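Local coordinates for citrate synthase (Thermotoga maritima, PDB 2P2W), which condenses oxaloacetate with acetyl-CoA and water to give citrate and coenzyme A in the tricarboxylic acid cycle, at the interface of chains A and B. Numbering follows the deposited sequence. Chains: chain A/B, Citrate synthase.

Contact 1: the interface of chains A and B. Residues chain A 184, 201, 204-205, 207-208; chain B 188, 191, 193, 197.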
# COMPACT_ATOMS: atom_id res chain seq x y z
N ALA A 184 3.24 -5.96 2.24
CA ALA A 184 2.24 -4.94 1.92
C ALA A 184 1.63 -5.25 0.55
O ALA A 184 0.41 -5.15 0.36
CB ALA A 184 2.88 -3.55 1.91
N GLY A 201 1.61 0.21 -2.85
CA GLY A 201 1.58 0.00 -1.41
C GLY A 201 2.96 -0.45 -0.95
O GLY A 201 3.46 -0.00 0.09
N GLY A 204 5.31 2.38 -0.62
CA GLY A 204 5.08 3.14 0.61
C GLY A 204 5.78 2.52 1.80
O GLY A 204 6.34 3.23 2.64
N ALA A 205 5.75 1.19 1.88
CA ALA A 205 6.40 0.48 2.97
C ALA A 205 7.92 0.53 2.85
O ALA A 205 8.63 0.73 3.85
CB ALA A 205 5.94 -0.97 2.99
N LYS A 207 9.67 2.77 1.64
CA LYS A 207 10.06 4.14 1.94
C LYS A 207 10.36 4.41 3.41
O LYS A 207 11.15 5.29 3.74
CB LYS A 207 8.96 5.09 1.45
CG LYS A 207 9.29 6.57 1.53
CD LYS A 207 8.14 7.41 0.98
CE LYS A 207 8.50 8.89 0.93
NZ LYS A 207 7.28 9.72 0.77
N GLY A 208 9.72 3.65 4.30
CA GLY A 208 9.91 3.84 5.73
C GLY A 208 11.34 3.68 6.23
O GLY A 208 12.09 2.84 5.73
N ILE B 188 2.40 -0.76 6.28
CA ILE B 188 3.20 0.35 5.77
C ILE B 188 3.58 1.28 6.92
O ILE B 188 4.72 1.73 7.01
CB ILE B 188 2.42 1.12 4.68
CG1 ILE B 188 2.21 0.20 3.48
CG2 ILE B 188 3.19 2.39 4.29
CD1 ILE B 188 1.20 0.70 2.47
N THR B 191 6.66 0.58 9.26
CA THR B 191 8.04 0.90 8.83
C THR B 191 8.43 2.37 9.12
O THR B 191 9.51 2.86 8.78
CB THR B 191 8.14 0.66 7.32
OG1 THR B 191 7.38 1.66 6.64
CG2 THR B 191 7.59 -0.72 6.95
N SER B 193 6.76 4.79 7.77
CA SER B 193 6.60 5.59 6.56
C SER B 193 5.60 6.70 6.82
O SER B 193 4.95 6.70 7.86
CB SER B 193 6.09 4.66 5.44
OG SER B 193 6.15 5.34 4.17
N SER B 197 1.63 7.59 2.45
CA SER B 197 2.01 6.28 1.95
C SER B 197 1.10 5.20 2.53
O SER B 197 0.68 4.28 1.82
CB SER B 197 3.47 5.98 2.30
OG SER B 197 4.35 6.79 1.56
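Helix 195-207 of chain A turns the backbone carbonyls of A:Gly201, A:Gly204 and A:Ala205 toward chain B, where B:Ile188, B:Ser193 and B:Thr191 respectively meet them. B:Ser193 is the donor to A:Gly204 O: its hydroxyl OG, anti to the backbone N (chi1 -169°), reaches that oxygen at 2.6 Å, tilted 24° from the carbonyl plane. The missing side chain of A:Gly204 lets B:Ile188 CG2 pack close and B:Ser197 CB come to 3.7 Å from A:Gly204 CA. B:Thr191 shows how one hydroxyl can serve two chains. Its OG1 lies 3.2 Å from A:Ala205 O, in the carbonyl plane on a lone pair, and 2.7 Å from B:Ile188 O in its own chain. Since the hydroxyl has one hydrogen, the two carbonyls probably share or compete for it, and the shorter bond within chain B probably takes the larger part. A valine here would probably deprive both carbonyls of this donor and weaken the tie between the end of B:Ile188's helix and chain A. The branches of B:Ile188 lie along the glycine side of the helix, CD1 3.4 Å from A:Gly201 O and CG2 3.6 Å from A:Gly204 C, while CG1 rests 3.9 Å from A:Ala205 CB and also reaches A:Ala184 CB. The patch joins helix 180-189, the C-terminal part of helix 195-207 and A:Gly208 in chain A to helix 180-189, the following loop and the start of helix 195-207 in chain B.

Contact 2: the interface of chains A and B. Residues chain A 6, 180, 183-184, 187, 343; chain B 6, 183, 187, 343, 345.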
# COMPACT_ATOMS: atom_id res chain seq x y z
N LEU A 6 4.12 -9.99 14.00
CA LEU A 6 4.02 -11.26 13.27
C LEU A 6 5.34 -12.02 13.11
O LEU A 6 5.50 -12.78 12.15
CB LEU A 6 3.41 -11.04 11.89
CG LEU A 6 1.95 -10.57 11.83
CD1 LEU A 6 1.52 -10.46 10.37
CD2 LEU A 6 1.06 -11.55 12.57
N ALA A 180 8.57 -6.37 4.96
CA ALA A 180 7.44 -5.44 5.05
C ALA A 180 6.84 -4.97 3.73
O ALA A 180 5.62 -4.95 3.58
CB ALA A 180 7.83 -4.23 5.90
N PHE A 183 5.25 -7.86 1.92
CA PHE A 183 4.05 -8.22 2.65
C PHE A 183 2.91 -7.24 2.34
O PHE A 183 1.76 -7.65 2.20
CB PHE A 183 4.32 -8.26 4.15
CG PHE A 183 3.20 -8.85 4.96
CD1 PHE A 183 2.58 -10.04 4.56
CD2 PHE A 183 2.77 -8.24 6.13
CE1 PHE A 183 1.57 -10.62 5.32
CE2 PHE A 183 1.75 -8.81 6.90
CZ PHE A 183 1.15 -10.00 6.49
N ALA A 184 3.24 -5.96 2.24
CA ALA A 184 2.24 -4.94 1.92
C ALA A 184 1.63 -5.25 0.55
O ALA A 184 0.41 -5.15 0.36
CB ALA A 184 2.88 -3.55 1.91
N VAL A 187 -0.78 -8.22 0.95
CA VAL A 187 -2.05 -7.89 1.60
C VAL A 187 -2.98 -7.25 0.58
O VAL A 187 -4.15 -7.61 0.47
CB VAL A 187 -1.84 -6.90 2.78
CG1 VAL A 187 -3.20 -6.40 3.29
CG2 VAL A 187 -1.10 -7.61 3.91
N ILE A 343 -6.22 -11.68 3.14
CA ILE A 343 -5.48 -11.53 4.39
C ILE A 343 -6.29 -10.55 5.23
O ILE A 343 -6.38 -9.35 4.91
CB ILE A 343 -4.05 -11.00 4.14
CG1 ILE A 343 -3.26 -12.06 3.35
CG2 ILE A 343 -3.36 -10.70 5.47
CD1 ILE A 343 -1.90 -11.58 2.84
N LEU B 6 -4.28 -15.28 7.80
CA LEU B 6 -4.19 -14.75 9.16
C LEU B 6 -5.51 -14.70 9.93
O LEU B 6 -5.68 -13.86 10.81
CB LEU B 6 -3.57 -13.35 9.15
CG LEU B 6 -2.11 -13.24 8.70
CD1 LEU B 6 -1.67 -11.78 8.81
CD2 LEU B 6 -1.23 -14.13 9.57
N PHE B 183 -5.33 -3.01 7.46
CA PHE B 183 -4.12 -3.80 7.72
C PHE B 183 -2.98 -3.36 6.80
O PHE B 183 -1.83 -3.29 7.23
CB PHE B 183 -4.41 -5.29 7.53
CG PHE B 183 -3.29 -6.18 8.01
CD1 PHE B 183 -2.69 -5.97 9.24
CD2 PHE B 183 -2.87 -7.26 7.23
CE1 PHE B 183 -1.68 -6.81 9.71
CE2 PHE B 183 -1.86 -8.11 7.69
CZ PHE B 183 -1.27 -7.88 8.93
N VAL B 187 0.71 -2.16 7.99
CA VAL B 187 1.98 -2.76 7.58
C VAL B 187 2.92 -1.66 7.10
O VAL B 187 4.10 -1.62 7.49
CB VAL B 187 1.77 -3.78 6.43
CG1 VAL B 187 3.13 -4.22 5.87
CG2 VAL B 187 1.02 -5.00 6.96
N ILE B 343 6.11 -4.87 11.13
CA ILE B 343 5.37 -6.08 10.79
C ILE B 343 6.18 -6.77 9.70
O ILE B 343 6.28 -6.28 8.57
CB ILE B 343 3.94 -5.74 10.30
CG1 ILE B 343 3.15 -5.12 11.45
CG2 ILE B 343 3.25 -7.01 9.80
CD1 ILE B 343 1.80 -4.53 11.05
N PRO B 345 6.56 -10.81 8.71
CA PRO B 345 6.36 -12.25 8.88
C PRO B 345 7.33 -13.02 8.00
O PRO B 345 8.39 -12.51 7.63
CB PRO B 345 4.91 -12.43 8.45
CG PRO B 345 4.82 -11.48 7.28
CD PRO B 345 5.55 -10.24 7.80
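A:Phe183 and B:Phe183 meet across the two-fold axis of the dimer at the middle of a patch without polar bonds, and they illustrate how a two-fold interface can pack a residue against its own copy. Among the ring contacts, the two side chains cross at about a right angle, with A:Phe183 CE2 3.8 Å from B:Phe183 CZ. In each, CG is anti to the backbone N (chi1 -170°), which lays the ring along its own helix toward Val187, with its far edge presented to the other chain. The A:Phe183 ring is covered on both faces: B:Pro345 sets CG over its centre, 3.7 Å from the centroid, as a CH-pi contact, and A:Val187 of the same chain places CG2 over the opposite face. Held between these two, the ring is probably restrained from turning.

The aliphatic contacts fill in around the rings. B:Ile343 brings its CG2 branch to A:Phe183 CE2 at 3.7 Å, and A:Ile343 does the same to B:Phe183. B:Val187 divides its methyls, CG2 meeting A:Phe183 CD2 at 3.8 Å while CG1 turns to the helix backbone, 3.5 Å from A:Ala180 O, and also touches A:Ala184 CB. At the CZ end of the rings, A:Leu6 and B:Leu6 reach tip to tip, their CD1 methyls 3.8 Å apart, and each CD1 also lies against the opposite Ile343 CG2.

Contacts with backbone are van der Waals in kind, since no nitrogen or oxygen of one chain comes within bonding reach of the other. B:Pro345 CA, for example, sits 3.4 Å from A:Leu6 O.

The patch gives the dimer a hydrophobic core built from helix 180-189, an N-terminal segment and a C-terminal segment of each chain. It probably stabilises the two-subunit form typical of citrate synthases, by shape and burial rather than by polar bonds.

About 11 Å separates the centres of contact 1 and contact 2, and A:Ala184 belongs to both. Helix 180-189 is the common element: each copy supplies residues to both patches, so a shift of that helix would probably be felt in both. Contact 1 combines hydrogen bonds with apolar packing and has a separate twin with the chains exchanged, whereas contact 2 lies on the two-fold axis and relies on packing without polar bonds. Their centres lie about 16 and 15 Å from A:His250 and 13 and 18 Å from A:Asp300, both predicted active-site residues, so the interface may help to hold the active site's surroundings.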